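Local coordinates for pertussis toxin-like subunit ArtA (Escherichia coli, PDB 4Z9D), which probably transfers ADP-ribose from NAD to host targets, as the enzymatic A subunit of a pertussis-like AB5 toxin that inhibits trimeric G proteins, at residues Glu16-Asp21 against Tyr78-Arg83; Gln33-Gly38 against Arg46-Ile51; Leu57-Asn62 against Glu115-Val120. The protein carries 2 engineered substitutions. One frame throughout, in Å; residues are numbered along the deposited sequence.

Contact 1. Residues Glu16-Asp21 against Tyr78-Arg83; sequences EEIFRD and YRYRIR
Ile18 lies against the far end of the Tyr80 ring, and Phe19 meets the same ring at its rim. Ile18 CG2 stands over one ring face, 3.9 Å from the centroid and 26° off the normal, a CH-pi contact displaced toward CE1, from which it is 3.5 Å away. With chi1 at -62°, CG2 points anti to the backbone N and over the ring, while CG1, anti to the carbonyl carbon, reaches the phenol end, Ile18 CG1 lying 3.3 Å from Tyr80 OH. Phe19 comes at the ring's edge and in its plane, CE2 lying 3.9 Å from Tyr80 CE1, so two neighbouring helix residues cover one face and one edge of a single tyrosine. The contact is apolar, yet the buried hydroxyl is not left wanting, since Tyr80 OH is hydrogen-bonded to the backbone oxygen of Arg13. Phe23 adds an edge-to-face ring partner to Tyr80. Helix 15-21 thus rests on strand 77-83, an inner strand of the antiparallel sheet, flanked by strands 6-11 and 130-139; Ile18 also reaches Ile130 of the latter, and Tyr80 touches Ala133.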
loop_
_atom_site.group_PDB
_atom_site.type_symbol
_atom_site.label_atom_id
_atom_site.label_comp_id
_atom_site.label_asym_id
_atom_site.label_seq_id
_atom_site.Cartn_x
_atom_site.Cartn_y
_atom_site.Cartn_z
ATOM N N GLU A 16 10.728 3.044 -13.986
ATOM C CA GLU A 16 10.492 3.541 -15.327
ATOM C C GLU A 16 9.024 3.444 -15.716
ATOM O O GLU A 16 8.460 4.377 -16.294
ATOM C CB GLU A 16 11.351 2.760 -16.320
ATOM C CG GLU A 16 11.174 3.196 -17.742
ATOM C CD GLU A 16 11.615 4.613 -17.987
ATOM O OE1 GLU A 16 12.360 5.180 -17.152
ATOM O OE2 GLU A 16 11.177 5.168 -19.017
ATOM N N GLU A 17 8.392 2.343 -15.334
ATOM C CA GLU A 17 6.962 2.177 -15.539
ATOM C C GLU A 17 6.152 3.003 -14.537
ATOM O O GLU A 17 5.232 3.743 -14.902
ATOM C CB GLU A 17 6.588 0.701 -15.432
ATOM C CG GLU A 17 5.115 0.434 -15.640
ATOM C CD GLU A 17 4.736 -0.990 -15.320
ATOM O OE1 GLU A 17 5.654 -1.827 -15.192
ATOM O OE2 GLU A 17 3.522 -1.280 -15.224
ATOM N N ILE A 18 6.502 2.845 -13.264
ATOM C CA ILE A 18 5.739 3.421 -12.170
ATOM C C ILE A 18 5.847 4.949 -12.090
ATOM O O ILE A 18 4.851 5.613 -11.832
ATOM C CB ILE A 18 6.156 2.763 -10.837
ATOM C CG1 ILE A 18 5.851 1.257 -10.882
ATOM C CG2 ILE A 18 5.445 3.395 -9.668
ATOM C CD1 ILE A 18 4.370 0.936 -11.221
ATOM N N PHE A 19 7.023 5.517 -12.339
ATOM C CA PHE A 19 7.153 6.977 -12.293
ATOM C C PHE A 19 6.292 7.621 -13.370
ATOM O O PHE A 19 5.760 8.727 -13.197
ATOM C CB PHE A 19 8.600 7.413 -12.503
ATOM C CG PHE A 19 9.494 7.187 -11.315
ATOM C CD1 PHE A 19 10.860 7.367 -11.440
ATOM C CD2 PHE A 19 8.983 6.778 -10.085
ATOM C CE1 PHE A 19 11.706 7.155 -10.368
ATOM C CE2 PHE A 19 9.826 6.583 -9.005
ATOM C CZ PHE A 19 11.191 6.766 -9.153
ATOM N N ARG A 20 6.124 6.888 -14.467
ATOM C CA ARG A 20 5.411 7.393 -15.627
ATOM C C ARG A 20 3.917 7.200 -15.405
ATOM O O ARG A 20 3.131 8.135 -15.547
ATOM C CB ARG A 20 5.842 6.646 -16.894
ATOM C CG ARG A 20 5.120 7.091 -18.159
ATOM C CD ARG A 20 4.866 5.909 -19.077
ATOM N NE ARG A 20 6.055 5.164 -19.445
ATOM C CZ ARG A 20 6.070 3.840 -19.555
ATOM N NH1 ARG A 20 7.186 3.206 -19.890
ATOM N NH2 ARG A 20 4.977 3.144 -19.276
ATOM N N ASP A 21 3.546 5.976 -15.042
ATOM C CA ASP A 21 2.143 5.557 -14.996
ATOM C C ASP A 21 1.469 5.647 -13.635
ATOM O O ASP A 21 0.240 5.658 -13.550
ATOM C CB ASP A 21 2.027 4.114 -15.484
ATOM C CG ASP A 21 2.475 3.947 -16.916
ATOM O OD1 ASP A 21 2.516 4.963 -17.625
ATOM O OD2 ASP A 21 2.802 2.811 -17.322
ATOM N N TYR A 78 10.718 -3.152 -5.216
ATOM C CA TYR A 78 11.106 -1.772 -4.988
ATOM C C TYR A 78 10.257 -1.217 -3.857
ATOM O O TYR A 78 9.094 -1.596 -3.706
ATOM C CB TYR A 78 10.911 -0.926 -6.253
ATOM C CG TYR A 78 11.677 -1.425 -7.463
ATOM C CD1 TYR A 78 12.873 -0.842 -7.840
ATOM C CD2 TYR A 78 11.180 -2.467 -8.242
ATOM C CE1 TYR A 78 13.560 -1.277 -8.950
ATOM C CE2 TYR A 78 11.867 -2.916 -9.357
ATOM C CZ TYR A 78 13.059 -2.317 -9.704
ATOM O OH TYR A 78 13.755 -2.755 -10.813
ATOM N N ARG A 79 10.835 -0.335 -3.052
ATOM C CA ARG A 79 10.056 0.435 -2.096
ATOM C C ARG A 79 9.856 1.827 -2.668
ATOM O O ARG A 79 10.829 2.536 -2.907
ATOM C CB ARG A 79 10.763 0.513 -0.736
ATOM C CG ARG A 79 9.949 1.208 0.348
ATOM C CD ARG A 79 10.718 1.359 1.638
ATOM N NE ARG A 79 11.854 2.271 1.507
ATOM C CZ ARG A 79 13.132 1.915 1.597
ATOM N NH1 ARG A 79 13.459 0.658 1.840
ATOM N NH2 ARG A 79 14.081 2.827 1.467
ATOM N N TYR A 80 8.608 2.206 -2.907
ATOM C CA TYR A 80 8.294 3.544 -3.390
ATOM C C TYR A 80 7.873 4.447 -2.244
ATOM O O TYR A 80 7.115 4.028 -1.365
ATOM C CB TYR A 80 7.180 3.482 -4.444
ATOM C CG TYR A 80 7.606 2.859 -5.740
ATOM C CD1 TYR A 80 8.127 3.647 -6.766
ATOM C CD2 TYR A 80 7.500 1.490 -5.944
ATOM C CE1 TYR A 80 8.520 3.084 -7.959
ATOM C CE2 TYR A 80 7.910 0.914 -7.126
ATOM C CZ TYR A 80 8.413 1.717 -8.133
ATOM O OH TYR A 80 8.811 1.150 -9.323
ATOM N N ARG A 81 8.370 5.679 -2.239
ATOM C CA ARG A 81 7.891 6.667 -1.282
ATOM C C ARG A 81 6.904 7.567 -1.985
ATOM O O ARG A 81 7.175 8.050 -3.078
ATOM C CB ARG A 81 9.026 7.505 -0.696
ATOM C CG ARG A 81 8.553 8.268 0.532
ATOM C CD ARG A 81 9.523 9.352 0.976
ATOM N NE ARG A 81 10.905 8.894 1.089
ATOM C CZ ARG A 81 11.591 8.829 2.228
ATOM N NH1 ARG A 81 11.025 9.166 3.382
ATOM N NH2 ARG A 81 12.854 8.421 2.212
ATOM N N ILE A 82 5.756 7.797 -1.355
ATOM C CA ILE A 82 4.642 8.446 -2.038
ATOM C C ILE A 82 4.031 9.562 -1.211
ATOM O O ILE A 82 3.769 9.383 -0.030
ATOM C CB ILE A 82 3.525 7.421 -2.365
ATOM C CG1 ILE A 82 4.087 6.180 -3.072
ATOM C CG2 ILE A 82 2.381 8.061 -3.184
ATOM C CD1 ILE A 82 3.119 4.997 -3.072
ATOM N N ARG A 83 3.790 10.722 -1.826
ATOM C CA ARG A 83 3.036 11.762 -1.141
ATOM C C ARG A 83 1.556 11.401 -1.126
ATOM O O ARG A 83 0.955 11.128 -2.167
ATOM C CB ARG A 83 3.242 13.133 -1.792
ATOM C CG ARG A 83 2.309 14.210 -1.239
ATOM C CD ARG A 83 2.741 15.600 -1.695
ATOM N NE ARG A 83 2.678 15.738 -3.149
ATOM C CZ ARG A 83 1.551 15.886 -3.849
ATOM N NH1 ARG A 83 0.374 15.902 -3.231
ATOM N NH2 ARG A 83 1.599 16.012 -5.168
#

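Contact 2. Residues Gln33-Gly38 against Arg46-Ile51; sequences QQHLRG and RDSAFI. With NAD (nicotinamide-adenine-dinucleotide), chain F.
His35 and Ser48 share a hydrogen bond, ND1 to OG at 2.8 Å, where the last turn of helix 32-37 meets an ST turn leading into strand 50-54. In that turn Ser48 OG also accepts from Phe50 N at 3.0 Å, with an N-H...O angle of 162°, so one hydroxyl ties the imidazole to the start of the strand. OG stands anti to its own backbone N, which sends it toward the helix.

The tight part is built around the imidazole. Phe50 CB sits almost centrally over one of its faces, 3.8 Å from the centroid and 9° off the normal. The phenyl group beyond turns its edge to that face in an edge-to-face pair, planes at 66°. His35, Ser48 and Phe50 are all buried, and Val120 of the neighbouring strand packs on both rings.

Away from this centre the contact thins out. Gln34 and Asp47, both partly exposed, approach without touching, while the exposed Arg46 starts its side chain away from the helix. Gly38, at positive phi, ends the helix in a Schellman motif, its N bonded to His35 O at 2.9 Å. This helix end belongs to the NAD pocket: a ribose hydroxyl of NAD, O3D, lies 3.1 Å from Leu36 O.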
loop_
_atom_site.group_PDB
_atom_site.type_symbol
_atom_site.label_atom_id
_atom_site.label_comp_id
_atom_site.label_asym_id
_atom_site.label_seq_id
_atom_site.Cartn_x
_atom_site.Cartn_y
_atom_site.Cartn_z
ATOM N N GLN A 33 -12.709 -5.537 3.826
ATOM C CA GLN A 33 -12.209 -6.708 4.546
ATOM C C GLN A 33 -11.540 -7.704 3.601
ATOM O O GLN A 33 -10.526 -8.305 3.936
ATOM C CB GLN A 33 -13.319 -7.384 5.338
ATOM C CG GLN A 33 -12.751 -8.312 6.406
ATOM C CD GLN A 33 -13.711 -8.554 7.551
ATOM O OE1 GLN A 33 -13.474 -9.407 8.415
ATOM N NE2 GLN A 33 -14.807 -7.813 7.560
ATOM N N GLN A 34 -12.147 -7.889 2.433
ATOM C CA GLN A 34 -11.589 -8.697 1.356
ATOM C C GLN A 34 -10.200 -8.207 0.965
ATOM O O GLN A 34 -9.256 -8.983 0.829
ATOM C CB GLN A 34 -12.520 -8.627 0.143
ATOM C CG GLN A 34 -12.710 -9.896 -0.621
ATOM C CD GLN A 34 -13.997 -9.849 -1.416
ATOM O OE1 GLN A 34 -14.017 -9.365 -2.542
ATOM N NE2 GLN A 34 -15.085 -10.332 -0.820
ATOM N N HIS A 35 -10.077 -6.902 0.767
ATOM C CA HIS A 35 -8.787 -6.335 0.413
ATOM C C HIS A 35 -7.736 -6.574 1.505
ATOM O O HIS A 35 -6.617 -7.014 1.226
ATOM C CB HIS A 35 -8.924 -4.844 0.142
ATOM C CG HIS A 35 -7.611 -4.157 -0.019
ATOM N ND1 HIS A 35 -6.886 -4.196 -1.195
ATOM C CD2 HIS A 35 -6.863 -3.449 0.862
ATOM C CE1 HIS A 35 -5.755 -3.529 -1.031
ATOM N NE2 HIS A 35 -5.723 -3.055 0.200
ATOM N N LEU A 36 -8.105 -6.282 2.748
ATOM C CA LEU A 36 -7.168 -6.357 3.855
ATOM C C LEU A 36 -6.674 -7.791 4.085
ATOM O O LEU A 36 -5.544 -7.999 4.547
ATOM C CB LEU A 36 -7.796 -5.793 5.130
ATOM C CG LEU A 36 -8.131 -4.294 5.141
ATOM C CD1 LEU A 36 -8.841 -3.931 6.430
ATOM C CD2 LEU A 36 -6.877 -3.456 4.983
ATOM N N ARG A 37 -7.511 -8.775 3.754
ATOM C CA ARG A 37 -7.104 -10.183 3.844
ATOM C C ARG A 37 -6.181 -10.595 2.707
ATOM O O ARG A 37 -5.435 -11.566 2.831
ATOM C CB ARG A 37 -8.314 -11.107 3.820
ATOM C CG ARG A 37 -9.303 -10.920 4.935
ATOM C CD ARG A 37 -10.438 -11.909 4.727
ATOM N NE ARG A 37 -11.532 -11.748 5.678
ATOM C CZ ARG A 37 -12.799 -11.557 5.308
ATOM N NH1 ARG A 37 -13.113 -11.512 4.017
ATOM N NH2 ARG A 37 -13.756 -11.418 6.222
ATOM N N GLY A 38 -6.266 -9.886 1.587
ATOM C CA GLY A 38 -5.512 -10.246 0.401
ATOM C C GLY A 38 -6.352 -10.994 -0.612
ATOM O O GLY A 38 -5.880 -11.322 -1.708
ATOM N N ARG A 46 -8.362 -10.538 -7.669
ATOM C CA ARG A 46 -7.696 -9.527 -8.491
ATOM C C ARG A 46 -8.662 -8.465 -9.013
ATOM O O ARG A 46 -8.683 -8.150 -10.212
ATOM C CB ARG A 46 -6.991 -10.201 -9.669
ATOM C CG ARG A 46 -6.072 -11.324 -9.225
ATOM C CD ARG A 46 -5.348 -11.971 -10.387
ATOM N NE ARG A 46 -4.002 -12.386 -9.999
ATOM C CZ ARG A 46 -2.895 -11.680 -10.211
ATOM N NH1 ARG A 46 -2.954 -10.498 -10.807
ATOM N NH2 ARG A 46 -1.725 -12.162 -9.809
ATOM N N ASP A 47 -9.478 -7.927 -8.119
ATOM C CA ASP A 47 -10.385 -6.847 -8.499
ATOM C C ASP A 47 -10.502 -5.764 -7.436
ATOM O O ASP A 47 -11.400 -4.934 -7.499
ATOM C CB ASP A 47 -11.778 -7.401 -8.833
ATOM C CG ASP A 47 -12.404 -8.150 -7.678
ATOM O OD1 ASP A 47 -11.779 -8.239 -6.603
ATOM O OD2 ASP A 47 -13.557 -8.619 -7.832
ATOM N N SER A 48 -9.599 -5.777 -6.459
ATOM C CA SER A 48 -9.610 -4.778 -5.384
ATOM C C SER A 48 -9.676 -3.342 -5.901
ATOM O O SER A 48 -9.010 -2.988 -6.881
ATOM C CB SER A 48 -8.378 -4.935 -4.502
ATOM O OG SER A 48 -8.375 -3.933 -3.497
ATOM N N ALA A 49 -10.481 -2.519 -5.234
ATOM C CA ALA A 49 -10.578 -1.105 -5.569
ATOM C C ALA A 49 -9.391 -0.333 -5.030
ATOM O O ALA A 49 -9.177 0.823 -5.382
ATOM C CB ALA A 49 -11.853 -0.515 -5.020
ATOM N N PHE A 50 -8.646 -0.967 -4.147
ATOM C CA PHE A 50 -7.691 -0.246 -3.324
ATOM C C PHE A 50 -6.238 -0.566 -3.678
ATOM O O PHE A 50 -5.917 -1.680 -4.109
ATOM C CB PHE A 50 -7.945 -0.564 -1.844
ATOM C CG PHE A 50 -9.377 -0.388 -1.413
ATOM C CD1 PHE A 50 -9.918 0.883 -1.270
ATOM C CD2 PHE A 50 -10.185 -1.490 -1.149
ATOM C CE1 PHE A 50 -11.238 1.058 -0.864
ATOM C CE2 PHE A 50 -11.508 -1.331 -0.739
ATOM C CZ PHE A 50 -12.040 -0.043 -0.600
ATOM N N ILE A 51 -5.364 0.408 -3.450
ATOM C CA ILE A 51 -3.916 0.228 -3.606
ATOM C C ILE A 51 -3.288 0.342 -2.223
ATOM O O ILE A 51 -3.383 1.382 -1.585
ATOM C CB ILE A 51 -3.308 1.277 -4.551
ATOM C CG1 ILE A 51 -4.009 1.242 -5.918
ATOM C CG2 ILE A 51 -1.800 1.081 -4.695
ATOM C CD1 ILE A 51 -3.826 2.519 -6.743
HETATM P PA NAD F . -1.170 -6.204 -5.099
HETATM O O1A NAD F . -1.575 -4.775 -5.136
HETATM O O2A NAD F . -2.003 -7.220 -5.793
HETATM O O5B NAD F . 0.367 -6.273 -5.635
HETATM C C5B NAD F . 1.099 -7.493 -5.839
HETATM C C4B NAD F . 1.729 -7.427 -7.246
HETATM O O4B NAD F . 0.690 -7.473 -8.271
HETATM C C3B NAD F . 2.371 -6.087 -7.446
HETATM O O3B NAD F . 3.673 -6.105 -6.784
HETATM C C2B NAD F . 2.521 -6.112 -8.940
HETATM O O2B NAD F . 3.426 -7.152 -9.270
HETATM C C1B NAD F . 1.119 -6.590 -9.349
HETATM N N9A NAD F . 0.005 -5.580 -9.435
HETATM C C8A NAD F . -0.685 -4.899 -8.521
HETATM N N7A NAD F . -1.600 -4.165 -9.160
HETATM C C5A NAD F . -1.495 -4.404 -10.470
HETATM C C6A NAD F . -2.167 -3.936 -11.538
HETATM N N6A NAD F . -3.140 -3.061 -11.296
HETATM N N1A NAD F . -1.879 -4.320 -12.792
HETATM C C2A NAD F . -0.852 -5.242 -12.982
HETATM N N3A NAD F . -0.163 -5.716 -11.858
HETATM C C4A NAD F . -0.502 -5.287 -10.631
HETATM O O3 NAD F . -1.033 -6.666 -3.594
HETATM P PN NAD F . -0.259 -5.800 -2.456
HETATM O O1N NAD F . -0.469 -4.342 -2.671
HETATM O O2N NAD F . 1.104 -6.348 -2.286
HETATM O O5D NAD F . -1.162 -6.208 -1.211
HETATM C C5D NAD F . -1.377 -7.576 -0.840
HETATM C C4D NAD F . -1.673 -7.658 0.661
HETATM O O4D NAD F . -0.572 -6.925 1.300
HETATM C C3D NAD F . -2.976 -6.922 1.028
HETATM O O3D NAD F . -3.554 -7.475 2.215
HETATM C C2D NAD F . -2.408 -5.555 1.351
HETATM O O2D NAD F . -3.329 -4.780 2.150
HETATM C C1D NAD F . -1.141 -5.894 2.127
HETATM N N1N NAD F . -0.251 -4.681 2.198
HETATM C C2N NAD F . 0.676 -4.410 1.162
HETATM C C3N NAD F . 1.489 -3.276 1.169
HETATM C C7N NAD F . 2.418 -3.027 0.140
HETATM O O7N NAD F . 3.351 -2.079 0.356
HETATM N N7N NAD F . 2.362 -3.772 -0.968
HETATM C C4N NAD F . 1.370 -2.387 2.234
HETATM C C5N NAD F . 0.467 -2.639 3.266
HETATM C C6N NAD F . -0.352 -3.764 3.258
#

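Contact 3. Residues Leu57-Asn62 against Glu115-Val120; sequences LIETYN and EDNDIV. Engineered in segment 115-120: Asp116 (natural residue Gln), Asp118 (natural residue Glu).
Glu59 and Asn117 are joined by the one direct hydrogen bond between residues 57-62 and 115-120. Asn117 ND2 donates to Glu59 OE2 at 3.0 Å, nearly straight at 173°. The acceptor lies in the plane of the amide, but the amide N-H arrives from above the carboxylate, 71° out of its plane, and the two flat groups are turned 67° against each other. Glu59 spans the gap because its chain is extended beyond CG. Its other oxygen, OE1, is hydrogen-bonded to Thr54 OG1, so the carboxylate is held at both oxygens.

A water adds an indirect link. It accepts from Asn117 N at 2.9 Å and sits 3.2 Å from Glu59 OE2 and 3.1 Å from Asp118 OD2, two acceptors that compete with others nearby for its protons.

Van der Waals contact is slight: Asn117 CB lies 3.6 Å from Glu59 OE1, and Glu115 CB only grazes Glu59 OE2, at 4.3 Å.

Like charges also gather here. Glu115 OE1 is 4.3 Å from Glu59 OE2; Glu115 is exposed, and solvent may soften the repulsion, while the N-H of Asn117 ND2 probably offsets some of it.

Asp118 touches NAD. Asp116-Asn117-Asp118, in which both aspartates are engineered (Gln and Glu in the natural protein), occupy the place of the Gln/Glu-x-Glu signature of the ARTT (ADP-ribosylating turn-turn) loop, whose last glutamate is the catalytic one in related ADP-ribosyltransferases and probably here too in the natural protein.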
loop_
_atom_site.group_PDB
_atom_site.type_symbol
_atom_site.label_atom_id
_atom_site.label_comp_id
_atom_site.label_asym_id
_atom_site.label_seq_id
_atom_site.Cartn_x
_atom_site.Cartn_y
_atom_site.Cartn_z
ATOM N N LEU A 57 8.214 2.386 7.478
ATOM C CA LEU A 57 9.393 1.904 6.780
ATOM C C LEU A 57 9.765 0.507 7.268
ATOM O O LEU A 57 10.100 -0.385 6.480
ATOM C CB LEU A 57 10.566 2.860 7.017
ATOM C CG LEU A 57 11.924 2.417 6.475
ATOM C CD1 LEU A 57 11.900 2.389 4.952
ATOM C CD2 LEU A 57 13.052 3.308 6.986
ATOM N N ILE A 58 9.640 0.317 8.573
ATOM C CA ILE A 58 9.963 -0.963 9.187
ATOM C C ILE A 58 9.080 -2.050 8.606
ATOM O O ILE A 58 9.561 -3.140 8.276
ATOM C CB ILE A 58 9.804 -0.903 10.717
ATOM C CG1 ILE A 58 10.978 -0.128 11.311
ATOM C CG2 ILE A 58 9.724 -2.313 11.303
ATOM C CD1 ILE A 58 10.741 0.389 12.710
ATOM N N GLU A 59 7.788 -1.749 8.471
ATOM C CA GLU A 59 6.844 -2.684 7.865
ATOM C C GLU A 59 7.184 -3.039 6.424
ATOM O O GLU A 59 6.933 -4.167 6.005
ATOM C CB GLU A 59 5.408 -2.144 7.920
ATOM C CG GLU A 59 4.762 -2.255 9.306
ATOM C CD GLU A 59 3.292 -1.843 9.324
ATOM O OE1 GLU A 59 2.769 -1.455 8.254
ATOM O OE2 GLU A 59 2.664 -1.918 10.411
ATOM N N THR A 60 7.719 -2.095 5.648
ATOM C CA THR A 60 8.032 -2.400 4.244
ATOM C C THR A 60 9.059 -3.528 4.095
ATOM O O THR A 60 8.938 -4.356 3.187
ATOM C CB THR A 60 8.555 -1.180 3.472
ATOM O OG1 THR A 60 9.821 -0.761 4.003
ATOM C CG2 THR A 60 7.552 -0.047 3.551
ATOM N N TYR A 61 10.088 -3.536 4.941
ATOM C CA TYR A 61 11.071 -4.623 4.880
ATOM C C TYR A 61 10.447 -5.995 5.134
ATOM O O TYR A 61 10.838 -7.002 4.522
ATOM C CB TYR A 61 12.201 -4.384 5.879
ATOM C CG TYR A 61 13.081 -3.227 5.499
ATOM C CD1 TYR A 61 13.988 -3.341 4.450
ATOM C CD2 TYR A 61 12.995 -2.015 6.169
ATOM C CE1 TYR A 61 14.804 -2.283 4.089
ATOM C CE2 TYR A 61 13.805 -0.944 5.815
ATOM C CZ TYR A 61 14.706 -1.088 4.775
ATOM O OH TYR A 61 15.506 -0.030 4.423
ATOM N N ASN A 62 9.488 -6.036 6.047
ATOM C CA ASN A 62 8.827 -7.285 6.398
ATOM C C ASN A 62 7.883 -7.764 5.313
ATOM O O ASN A 62 7.787 -8.956 5.044
ATOM C CB ASN A 62 8.073 -7.130 7.709
ATOM C CG ASN A 62 9.002 -6.977 8.901
ATOM O OD1 ASN A 62 10.162 -7.411 8.869
ATOM N ND2 ASN A 62 8.496 -6.356 9.964
ATOM N N GLU A 115 -1.225 -1.789 14.786
ATOM C CA GLU A 115 -0.268 -0.688 14.805
ATOM C C GLU A 115 -0.745 0.496 13.965
ATOM O O GLU A 115 -0.103 1.542 13.947
ATOM C CB GLU A 115 1.093 -1.187 14.325
ATOM C CG GLU A 115 1.962 -1.721 15.450
ATOM C CD GLU A 115 3.158 -2.485 14.928
ATOM O OE1 GLU A 115 2.942 -3.576 14.350
ATOM O OE2 GLU A 115 4.303 -2.006 15.092
ATOM N N ASP A 116 -1.880 0.319 13.294
ATOM C CA ASP A 116 -2.543 1.401 12.559
ATOM C C ASP A 116 -1.706 2.121 11.503
ATOM O O ASP A 116 -1.864 3.327 11.303
ATOM C CB ASP A 116 -3.055 2.450 13.550
ATOM C CG ASP A 116 -4.102 1.903 14.488
ATOM O OD1 ASP A 116 -4.784 0.915 14.122
ATOM O OD2 ASP A 116 -4.228 2.455 15.602
ATOM N N ASN A 117 -0.861 1.392 10.788
ATOM C CA ASN A 117 -0.061 2.007 9.728
ATOM C C ASN A 117 -0.630 1.814 8.330
ATOM O O ASN A 117 -0.083 2.335 7.359
ATOM C CB ASN A 117 1.355 1.459 9.781
ATOM C CG ASN A 117 2.033 1.770 11.091
ATOM O OD1 ASN A 117 1.925 2.885 11.601
ATOM N ND2 ASN A 117 2.692 0.775 11.670
ATOM N N ASP A 118 -1.727 1.076 8.220
ATOM C CA ASP A 118 -2.306 0.823 6.903
ATOM C C ASP A 118 -3.075 2.009 6.359
ATOM O O ASP A 118 -3.903 2.603 7.054
ATOM C CB ASP A 118 -3.229 -0.393 6.930
ATOM C CG ASP A 118 -2.489 -1.676 7.230
ATOM O OD1 ASP A 118 -1.830 -2.186 6.297
ATOM O OD2 ASP A 118 -2.573 -2.178 8.376
ATOM N N ILE A 119 -2.793 2.327 5.099
ATOM C CA ILE A 119 -3.483 3.388 4.378
ATOM C C ILE A 119 -3.775 2.858 2.979
ATOM O O ILE A 119 -2.906 2.250 2.353
ATOM C CB ILE A 119 -2.657 4.682 4.324
ATOM C CG1 ILE A 119 -2.612 5.326 5.717
ATOM C CG2 ILE A 119 -3.255 5.658 3.330
ATOM C CD1 ILE A 119 -1.785 6.556 5.780
ATOM N N VAL A 120 -4.999 3.026 2.491
ATOM C CA VAL A 120 -5.280 2.602 1.125
ATOM C C VAL A 120 -5.557 3.803 0.241
ATOM O O VAL A 120 -6.162 4.772 0.686
ATOM C CB VAL A 120 -6.482 1.632 1.039
ATOM C CG1 VAL A 120 -6.178 0.340 1.808
ATOM C CG2 VAL A 120 -7.735 2.272 1.594
HETATM O O HOH W 1 -0.542 -1.457 10.653
#

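How the contacts relate
The three contacts lie at different distances from one NAD. Contact 2 touches it through the helix end, contact 3 brings in Asp118, with the Glu59 side chain about 6 Å from NAD, and contact 1 stands further back, the Ile18 side chain about 8 Å away. Contacts 2 and 3, centres about 16 Å apart, meet in the sheet of strands 50-54 and 118-122: Ile51 O is 4.1 Å from Val120 CB. Contacts 1 and 3, centres about 17 Å apart, join where strand 77-83 backs helix 57-68, Arg79 CD 3.3 Å from Thr60 OG1. Contacts 1 and 2 have nearest atoms about 6 Å and centres about 20 Å apart, on opposite sides of the chain's centre.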